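Local coordinates for protein transcription regulator AmtR (PDB 5E57) that probably binds operator DNA as a TetR-family transcription regulator involved in the control of nitrogen and urea metabolism, at residues L68-G73 with H86-Y91; E126-Y131 with A148-F153. All blocks are in the same frame, centred on the assembly; numbering follows the deposited sequence.

Contact 1 (L68-G73 with H86-Y91); sequences LELAHG and HALVIY
Leu-70 reaches from helix 65-75 to Tyr-91 of helix 82-98, making its approach chiefly through one methyl, CD2. The side chain starts out toward helix 82-98, with CG anti to the backbone N (chi1 180°). Leu-70 CD2 lies 3.4 Å from Tyr-91 CB, a close apolar approach at the root of the aromatic side chain, and the same methyl reaches the near end of the ring, with Tyr-91 CG at 3.5 Å. The methyl meets the ring obliquely, and the two side chains slant across each other. On the helix turn before Tyr-91, Leu-70 CD2 also touches Leu-88, coming within 4.0 Å of its CA and 4.2 Å of its CD1.

A second, smaller apolar patch is built from Ala-71 and Leu-88. Leu-88 leaves its helix at a slant to the partner, but its isobutyl end comes closer, and its CD2 settles 3.9 Å from Ala-71 CB while CD1 sits only slightly farther from the same methyl. The two CA atoms, Ala-71 and Leu-88, are 6.4 Å apart, the shortest such distance between the segments.

No hydrogen bond joins the segments; backbone groups bond within each helix, as in His-72 N to Leu-68 O. Helix 118-142 packs against both segments, and Tyr-91 also touches Leu-202 of helix 191-202. With local axes 10.0 Å apart and running at 177°, the segments form an antiparallel helix pair joined by a short connection, a helical hairpin within the all-helical C-terminal ligand-binding domain of the TetR fold.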
ATOM      1  N   LEU A  68      15.131   5.844  -8.509  1.00 23.39           N
ATOM      2  CA  LEU A  68      14.900   6.372  -9.826  1.00 24.75           C
ATOM      3  C   LEU A  68      16.192   6.444 -10.637  1.00 22.91           C
ATOM      4  O   LEU A  68      16.153   6.220 -11.841  1.00 24.86           O
ATOM      5  CB  LEU A  68      14.180   7.698  -9.748  1.00 26.12           C
ATOM      6  CG  LEU A  68      13.550   8.281 -10.986  1.00 29.86           C
ATOM      7  CD1 LEU A  68      12.697   7.283 -11.760  1.00 30.56           C
ATOM      8  CD2 LEU A  68      12.695   9.469 -10.545  1.00 33.91           C
ATOM      9  N   GLU A  69      17.325   6.721  -9.998  1.00 21.75           N
ATOM     10  CA  GLU A  69      18.601   6.657 -10.689  1.00 21.21           C
ATOM     11  C   GLU A  69      18.816   5.268 -11.227  1.00 22.24           C
ATOM     12  O   GLU A  69      19.117   5.104 -12.427  1.00 21.57           O
ATOM     13  CB  GLU A  69      19.745   7.040  -9.763  1.00 22.50           C
ATOM     14  CG  GLU A  69      19.657   8.507  -9.348  1.00 24.13           C
ATOM     15  CD  GLU A  69      20.550   8.777  -8.125  1.00 25.89           C
ATOM     16  OE1 GLU A  69      21.048   7.818  -7.487  1.00 30.85           O
ATOM     17  OE2 GLU A  69      20.753   9.925  -7.759  1.00 26.94           O
ATOM     18  N   LEU A  70      18.581   4.263 -10.373  1.00 20.89           N
ATOM     19  CA  LEU A  70      18.681   2.849 -10.770  1.00 21.56           C
ATOM     20  C   LEU A  70      17.736   2.451 -11.921  1.00 19.78           C
ATOM     21  O   LEU A  70      18.156   1.869 -12.940  1.00 20.74           O
ATOM     22  CB  LEU A  70      18.457   1.925  -9.578  1.00 20.58           C
ATOM     23  CG  LEU A  70      18.533   0.449  -9.905  1.00 18.65           C
ATOM     24  CD1 LEU A  70      19.877   0.082 -10.573  1.00 20.21           C
ATOM     25  CD2 LEU A  70      18.346  -0.430  -8.665  1.00 18.67           C
ATOM     26  N   ALA A  71      16.489   2.821 -11.779  1.00 19.41           N
ATOM     27  CA  ALA A  71      15.489   2.487 -12.768  1.00 20.74           C
ATOM     28  C   ALA A  71      15.850   3.094 -14.093  1.00 21.48           C
ATOM     29  O   ALA A  71      15.663   2.444 -15.126  1.00 22.21           O
ATOM     30  CB  ALA A  71      14.149   3.033 -12.371  1.00 19.09           C
ATOM     31  N   HIS A  72      16.288   4.350 -14.070  1.00 20.44           N
ATOM     32  CA  HIS A  72      16.658   5.010 -15.339  1.00 20.57           C
ATOM     33  C   HIS A  72      17.780   4.323 -16.038  1.00 20.54           C
ATOM     34  O   HIS A  72      17.707   4.113 -17.220  1.00 21.52           O
ATOM     35  CB  HIS A  72      16.953   6.507 -15.111  1.00 22.26           C
ATOM     36  CG  HIS A  72      15.719   7.367 -15.118  1.00 24.01           C
ATOM     37  ND1 HIS A  72      15.607   8.517 -14.367  1.00 30.94           N
ATOM     38  CD2 HIS A  72      14.530   7.228 -15.758  1.00 26.51           C
ATOM     39  CE1 HIS A  72      14.425   9.083 -14.595  1.00 27.08           C
ATOM     40  NE2 HIS A  72      13.741   8.294 -15.397  1.00 27.16           N
ATOM     41  N   GLY A  73      18.836   3.947 -15.314  1.00 20.49           N
ATOM     42  CA  GLY A  73      19.933   3.173 -15.882  1.00 20.96           C
ATOM     43  C   GLY A  73      19.542   1.822 -16.454  1.00 23.08           C
ATOM     44  O   GLY A  73      20.044   1.405 -17.487  1.00 21.79           O
ATOM     45  N   HIS A  86      13.672  -7.381 -11.496  1.00 22.32           N
ATOM     46  CA  HIS A  86      14.076  -7.987 -10.242  1.00 23.89           C
ATOM     47  C   HIS A  86      15.049  -7.168  -9.442  1.00 22.66           C
ATOM     48  O   HIS A  86      14.839  -6.980  -8.248  1.00 23.10           O
ATOM     49  CB  HIS A  86      14.586  -9.405 -10.397  1.00 22.36           C
ATOM     50  CG  HIS A  86      14.568 -10.173  -9.107  1.00 22.04           C
ATOM     51  ND1 HIS A  86      15.689 -10.320  -8.320  1.00 23.17           N
ATOM     52  CD2 HIS A  86      13.561 -10.763  -8.437  1.00 20.66           C
ATOM     53  CE1 HIS A  86      15.369 -10.993  -7.222  1.00 22.35           C
ATOM     54  NE2 HIS A  86      14.094 -11.295  -7.286  1.00 21.24           N
ATOM     55  N   ALA A  87      16.100  -6.655 -10.080  1.00 23.17           N
ATOM     56  CA  ALA A  87      17.122  -5.963  -9.385  1.00 22.02           C
ATOM     57  C   ALA A  87      16.517  -4.634  -8.858  1.00 22.97           C
ATOM     58  O   ALA A  87      16.835  -4.225  -7.745  1.00 20.78           O
ATOM     59  CB  ALA A  87      18.293  -5.650 -10.288  1.00 24.47           C
ATOM     60  N   LEU A  88      15.680  -3.969  -9.656  1.00 20.00           N
ATOM     61  CA  LEU A  88      15.087  -2.734  -9.170  1.00 19.57           C
ATOM     62  C   LEU A  88      14.220  -3.007  -7.911  1.00 19.38           C
ATOM     63  O   LEU A  88      14.274  -2.251  -6.964  1.00 22.43           O
ATOM     64  CB  LEU A  88      14.230  -2.098 -10.268  1.00 21.46           C
ATOM     65  CG  LEU A  88      13.421  -0.839  -9.914  1.00 19.89           C
ATOM     66  CD1 LEU A  88      14.290   0.265  -9.376  1.00 20.02           C
ATOM     67  CD2 LEU A  88      12.664  -0.381 -11.167  1.00 19.70           C
ATOM     68  N   VAL A  89      13.431  -4.073  -7.948  1.00 18.00           N
ATOM     69  CA  VAL A  89      12.496  -4.389  -6.852  1.00 20.09           C
ATOM     70  C   VAL A  89      13.319  -4.641  -5.579  1.00 21.25           C
ATOM     71  O   VAL A  89      13.035  -4.086  -4.505  1.00 19.75           O
ATOM     72  CB  VAL A  89      11.680  -5.639  -7.221  1.00 18.68           C
ATOM     73  CG1 VAL A  89      10.887  -6.149  -6.072  1.00 19.00           C
ATOM     74  CG2 VAL A  89      10.683  -5.323  -8.330  1.00 20.11           C
ATOM     75  N   ILE A  90      14.399  -5.413  -5.681  1.00 20.44           N
ATOM     76  CA  ILE A  90      15.154  -5.690  -4.452  1.00 21.23           C
ATOM     77  C   ILE A  90      15.704  -4.389  -3.919  1.00 20.51           C
ATOM     78  O   ILE A  90      15.537  -4.075  -2.767  1.00 20.28           O
ATOM     79  CB  ILE A  90      16.289  -6.661  -4.679  1.00 20.42           C
ATOM     80  CG1 ILE A  90      15.729  -7.994  -5.149  1.00 22.74           C
ATOM     81  CG2 ILE A  90      17.185  -6.806  -3.437  1.00 19.97           C
ATOM     82  CD1 ILE A  90      14.617  -8.613  -4.346  1.00 21.78           C
ATOM     83  N   TYR A  91      16.293  -3.584  -4.783  1.00 20.29           N
ATOM     84  CA  TYR A  91      16.952  -2.392  -4.349  1.00 18.27           C
ATOM     85  C   TYR A  91      15.984  -1.482  -3.740  1.00 18.03           C
ATOM     86  O   TYR A  91      16.237  -0.888  -2.674  1.00 21.35           O
ATOM     87  CB  TYR A  91      17.641  -1.697  -5.537  1.00 20.57           C
ATOM     88  CG  TYR A  91      18.343  -0.412  -5.183  1.00 21.90           C
ATOM     89  CD1 TYR A  91      19.650  -0.428  -4.652  1.00 23.26           C
ATOM     90  CD2 TYR A  91      17.732   0.811  -5.352  1.00 20.56           C
ATOM     91  CE1 TYR A  91      20.315   0.745  -4.326  1.00 24.31           C
ATOM     92  CE2 TYR A  91      18.422   2.017  -5.081  1.00 22.09           C
ATOM     93  CZ  TYR A  91      19.718   1.988  -4.561  1.00 22.94           C
ATOM     94  OH  TYR A  91      20.432   3.138  -4.251  1.00 22.68           O
TER

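Contact 2 (E126-Y131 with A148-F153); sequences ELRSAY and ADDLPF
Arg-128 holds Asp-150 through the side of its guanidinium while its aliphatic part lies over Phe-153. CG of Arg-128 is anti to the backbone N (chi1 178°) and the chain stays extended to NE. CB sits almost centrally above one face of the Phe-153 ring, 3.8 Å from its centroid, a CH-pi contact, and the side chains cross at about a right angle.

Beyond the ring, Arg-128 NE donates to Asp-150 OD1 at 2.9 Å in a nearly straight bond (178°); OD1 lies in the guanidinium plane and is met on its syn side, somewhat out of the carboxylate plane. NH2 reaches OD2 at a longer 3.3 Å, from above the carboxylate plane, the two flat groups being turned 47° apart. A water donates to both Arg-128 O and Asp-150 OD1, and Arg-154 pairs with OD2. Arg-128 NH2 also bridges to Asp-166 of the second subunit, so the guanidinium has a carboxylate partner in each subunit.

Tyr-131 and Phe-153 cross at about a right angle with their ring planes oblique, Tyr-131 CD2 being 3.7 Å from Phe-153 CD1. Phe-153 CA lies over one Tyr-131 face, toward the rim; the Tyr-131 hydroxyl bonds to Asp-92.

Asp-150 belongs to a type I beta turn, Ala-148 to Leu-151, that leads into helix 151-165. Such packing of two consecutive helices beside the partner subunit is characteristic of the helical C-terminal domain through which TetR-family regulators dimerise.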
ATOM      1  N   GLU A 126       7.277   8.968 -12.504  1.00 27.60           N
ATOM      2  CA  GLU A 126       8.367   8.459 -13.388  1.00 29.05           C
ATOM      3  C   GLU A 126       8.952   7.135 -12.892  1.00 24.83           C
ATOM      4  O   GLU A 126       9.338   6.237 -13.676  1.00 20.32           O
ATOM      5  CB  GLU A 126       9.551   9.443 -13.405  1.00 33.54           C
ATOM      6  CG  GLU A 126       9.587  10.420 -14.541  1.00 44.18           C
ATOM      7  CD  GLU A 126      10.693  11.482 -14.364  1.00 48.79           C
ATOM      8  OE1 GLU A 126      11.863  11.148 -14.040  1.00 52.48           O
ATOM      9  OE2 GLU A 126      10.381  12.671 -14.541  1.00 43.42           O
ATOM     10  N   LEU A 127       9.028   6.987 -11.578  1.00 22.56           N
ATOM     11  CA  LEU A 127       9.476   5.700 -11.042  1.00 23.57           C
ATOM     12  C   LEU A 127       8.480   4.638 -11.406  1.00 22.07           C
ATOM     13  O   LEU A 127       8.837   3.503 -11.909  1.00 21.75           O
ATOM     14  CB  LEU A 127       9.635   5.766  -9.538  1.00 22.26           C
ATOM     15  CG  LEU A 127      10.203   4.514  -8.904  1.00 22.33           C
ATOM     16  CD1 LEU A 127      11.517   4.070  -9.521  1.00 22.55           C
ATOM     17  CD2 LEU A 127      10.340   4.713  -7.406  1.00 23.37           C
ATOM     18  N   ARG A 128       7.215   5.007 -11.172  1.00 23.53           N
ATOM     19  CA  ARG A 128       6.109   4.118 -11.504  1.00 22.27           C
ATOM     20  C   ARG A 128       6.106   3.740 -12.972  1.00 20.78           C
ATOM     21  O   ARG A 128       5.874   2.566 -13.340  1.00 19.67           O
ATOM     22  CB  ARG A 128       4.778   4.726 -11.075  1.00 22.68           C
ATOM     23  CG  ARG A 128       3.551   3.916 -11.416  1.00 24.32           C
ATOM     24  CD  ARG A 128       2.264   4.632 -11.104  1.00 24.17           C
ATOM     25  NE  ARG A 128       1.082   3.825 -11.395  1.00 23.47           N
ATOM     26  CZ  ARG A 128      -0.158   4.331 -11.560  1.00 23.23           C
ATOM     27  NH1 ARG A 128      -0.405   5.598 -11.385  1.00 23.11           N
ATOM     28  NH2 ARG A 128      -1.178   3.546 -11.759  1.00 25.23           N
ATOM     29  N   SER A 129       6.391   4.725 -13.810  1.00 20.74           N
ATOM     30  CA  SER A 129       6.375   4.508 -15.243  1.00 22.11           C
ATOM     31  C   SER A 129       7.565   3.629 -15.633  1.00 21.29           C
ATOM     32  O   SER A 129       7.452   2.778 -16.559  1.00 20.34           O
ATOM     33  CB  SER A 129       6.386   5.874 -15.968  1.00 25.59           C
ATOM     34  OG  SER A 129       6.631   5.690 -17.347  1.00 31.79           O
ATOM     35  N   ALA A 130       8.707   3.774 -14.931  1.00 20.11           N
ATOM     36  CA  ALA A 130       9.811   2.938 -15.237  1.00 20.34           C
ATOM     37  C   ALA A 130       9.495   1.502 -14.913  1.00 21.52           C
ATOM     38  O   ALA A 130       9.839   0.599 -15.649  1.00 26.23           O
ATOM     39  CB  ALA A 130      11.047   3.384 -14.504  1.00 22.13           C
ATOM     40  N   TYR A 131       8.891   1.262 -13.763  1.00 22.80           N
ATOM     41  CA  TYR A 131       8.499  -0.080 -13.401  1.00 22.02           C
ATOM     42  C   TYR A 131       7.587  -0.675 -14.417  1.00 21.33           C
ATOM     43  O   TYR A 131       7.729  -1.836 -14.788  1.00 20.45           O
ATOM     44  CB  TYR A 131       7.772  -0.093 -12.029  1.00 20.19           C
ATOM     45  CG  TYR A 131       8.658  -0.253 -10.798  1.00 20.63           C
ATOM     46  CD1 TYR A 131       8.998  -1.499 -10.332  1.00 20.96           C
ATOM     47  CD2 TYR A 131       9.050   0.850 -10.030  1.00 19.54           C
ATOM     48  CE1 TYR A 131       9.748  -1.666  -9.177  1.00 20.95           C
ATOM     49  CE2 TYR A 131       9.796   0.684  -8.885  1.00 21.40           C
ATOM     50  CZ  TYR A 131      10.150  -0.579  -8.462  1.00 20.28           C
ATOM     51  OH  TYR A 131      10.922  -0.723  -7.290  1.00 23.00           O
ATOM     52  N   ALA A 148      -1.209  -6.870 -15.709  1.00 27.45           N
ATOM     53  CA  ALA A 148      -0.554  -6.872 -14.428  1.00 25.36           C
ATOM     54  C   ALA A 148       0.583  -5.872 -14.315  1.00 24.66           C
ATOM     55  O   ALA A 148       1.304  -5.876 -13.324  1.00 25.99           O
ATOM     56  CB  ALA A 148      -0.013  -8.274 -14.144  1.00 26.46           C
ATOM     57  N   ASP A 149       0.826  -5.053 -15.327  1.00 24.03           N
ATOM     58  CA  ASP A 149       2.067  -4.331 -15.371  1.00 23.40           C
ATOM     59  C   ASP A 149       2.311  -3.299 -14.289  1.00 23.08           C
ATOM     60  O   ASP A 149       3.426  -2.886 -14.143  1.00 25.65           O
ATOM     61  CB  ASP A 149       2.352  -3.792 -16.783  1.00 26.08           C
ATOM     62  CG  ASP A 149       1.400  -2.727 -17.249  1.00 30.94           C
ATOM     63  OD1 ASP A 149       0.488  -2.286 -16.507  1.00 33.70           O
ATOM     64  OD2 ASP A 149       1.596  -2.351 -18.413  1.00 35.86           O
ATOM     65  N   ASP A 150       1.296  -2.867 -13.540  1.00 26.00           N
ATOM     66  CA  ASP A 150       1.474  -1.944 -12.343  1.00 24.64           C
ATOM     67  C   ASP A 150       1.766  -2.673 -11.041  1.00 24.99           C
ATOM     68  O   ASP A 150       2.226  -2.036 -10.065  1.00 26.80           O
ATOM     69  CB  ASP A 150       0.226  -1.072 -12.136  1.00 24.53           C
ATOM     70  CG  ASP A 150       0.506   0.229 -11.396  1.00 25.93           C
ATOM     71  OD1 ASP A 150       1.495   0.998 -11.642  1.00 27.33           O
ATOM     72  OD2 ASP A 150      -0.348   0.581 -10.597  1.00 24.98           O
ATOM     73  N   LEU A 151       1.574  -4.004 -11.025  1.00 25.44           N
ATOM     74  CA  LEU A 151       1.598  -4.724  -9.796  1.00 23.19           C
ATOM     75  C   LEU A 151       2.989  -4.841  -9.169  1.00 22.52           C
ATOM     76  O   LEU A 151       3.093  -4.778  -7.955  1.00 23.21           O
ATOM     77  CB  LEU A 151       0.890  -6.059  -9.913  1.00 24.86           C
ATOM     78  CG  LEU A 151      -0.583  -5.903 -10.363  1.00 26.05           C
ATOM     79  CD1 LEU A 151      -1.186  -7.273 -10.414  1.00 28.34           C
ATOM     80  CD2 LEU A 151      -1.407  -5.004  -9.456  1.00 26.59           C
ATOM     81  N   PRO A 152       4.062  -4.869  -9.954  1.00 21.54           N
ATOM     82  CA  PRO A 152       5.355  -4.926  -9.238  1.00 22.36           C
ATOM     83  C   PRO A 152       5.649  -3.666  -8.467  1.00 21.71           C
ATOM     84  O   PRO A 152       6.195  -3.722  -7.320  1.00 18.62           O
ATOM     85  CB  PRO A 152       6.370  -5.080 -10.366  1.00 23.61           C
ATOM     86  CG  PRO A 152       5.635  -5.874 -11.354  1.00 23.28           C
ATOM     87  CD  PRO A 152       4.244  -5.258 -11.359  1.00 22.71           C
ATOM     88  N   PHE A 153       5.226  -2.532  -9.035  1.00 20.45           N
ATOM     89  CA  PHE A 153       5.325  -1.246  -8.283  1.00 20.38           C
ATOM     90  C   PHE A 153       4.512  -1.309  -7.013  1.00 19.25           C
ATOM     91  O   PHE A 153       4.989  -0.924  -5.951  1.00 20.57           O
ATOM     92  CB  PHE A 153       4.894  -0.081  -9.157  1.00 19.21           C
ATOM     93  CG  PHE A 153       4.862   1.246  -8.473  1.00 20.75           C
ATOM     94  CD1 PHE A 153       5.999   1.897  -8.150  1.00 22.59           C
ATOM     95  CD2 PHE A 153       3.637   1.917  -8.282  1.00 20.93           C
ATOM     96  CE1 PHE A 153       5.954   3.175  -7.573  1.00 22.53           C
ATOM     97  CE2 PHE A 153       3.590   3.164  -7.706  1.00 21.55           C
ATOM     98  CZ  PHE A 153       4.751   3.796  -7.350  1.00 20.98           C
TER
HETATM   99  O   HOH W   1       4.172   0.612 -12.372  1.00 18.99           O

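Overall arrangement
Helix 118-142 connects the two contacts, whose centres lie 11 Å apart. Both segments of contact 1 precede those of contact 2 in the chain, yet the contacts touch directly: Leu-88 CG is 3.6 Å from Tyr-131 CZ, Ala-71 CB lies 3.8 Å from Ala-130 CB, and Leu-68 CD1 is 3.7 Å from Leu-127 CA. Together they join helices 65-75, 82-98, 118-142 and 151-165, from the apolar hairpin of contact 1 to the charged, partly buried contact 2. The second subunit reaches contact 2 but not the segments of contact 1. A bound acetate, probably from the crystallisation liquor, lies about 4 Å from the Phe-153 side chain. The predicted DNA-binding helix-turn-helix involves neither contact.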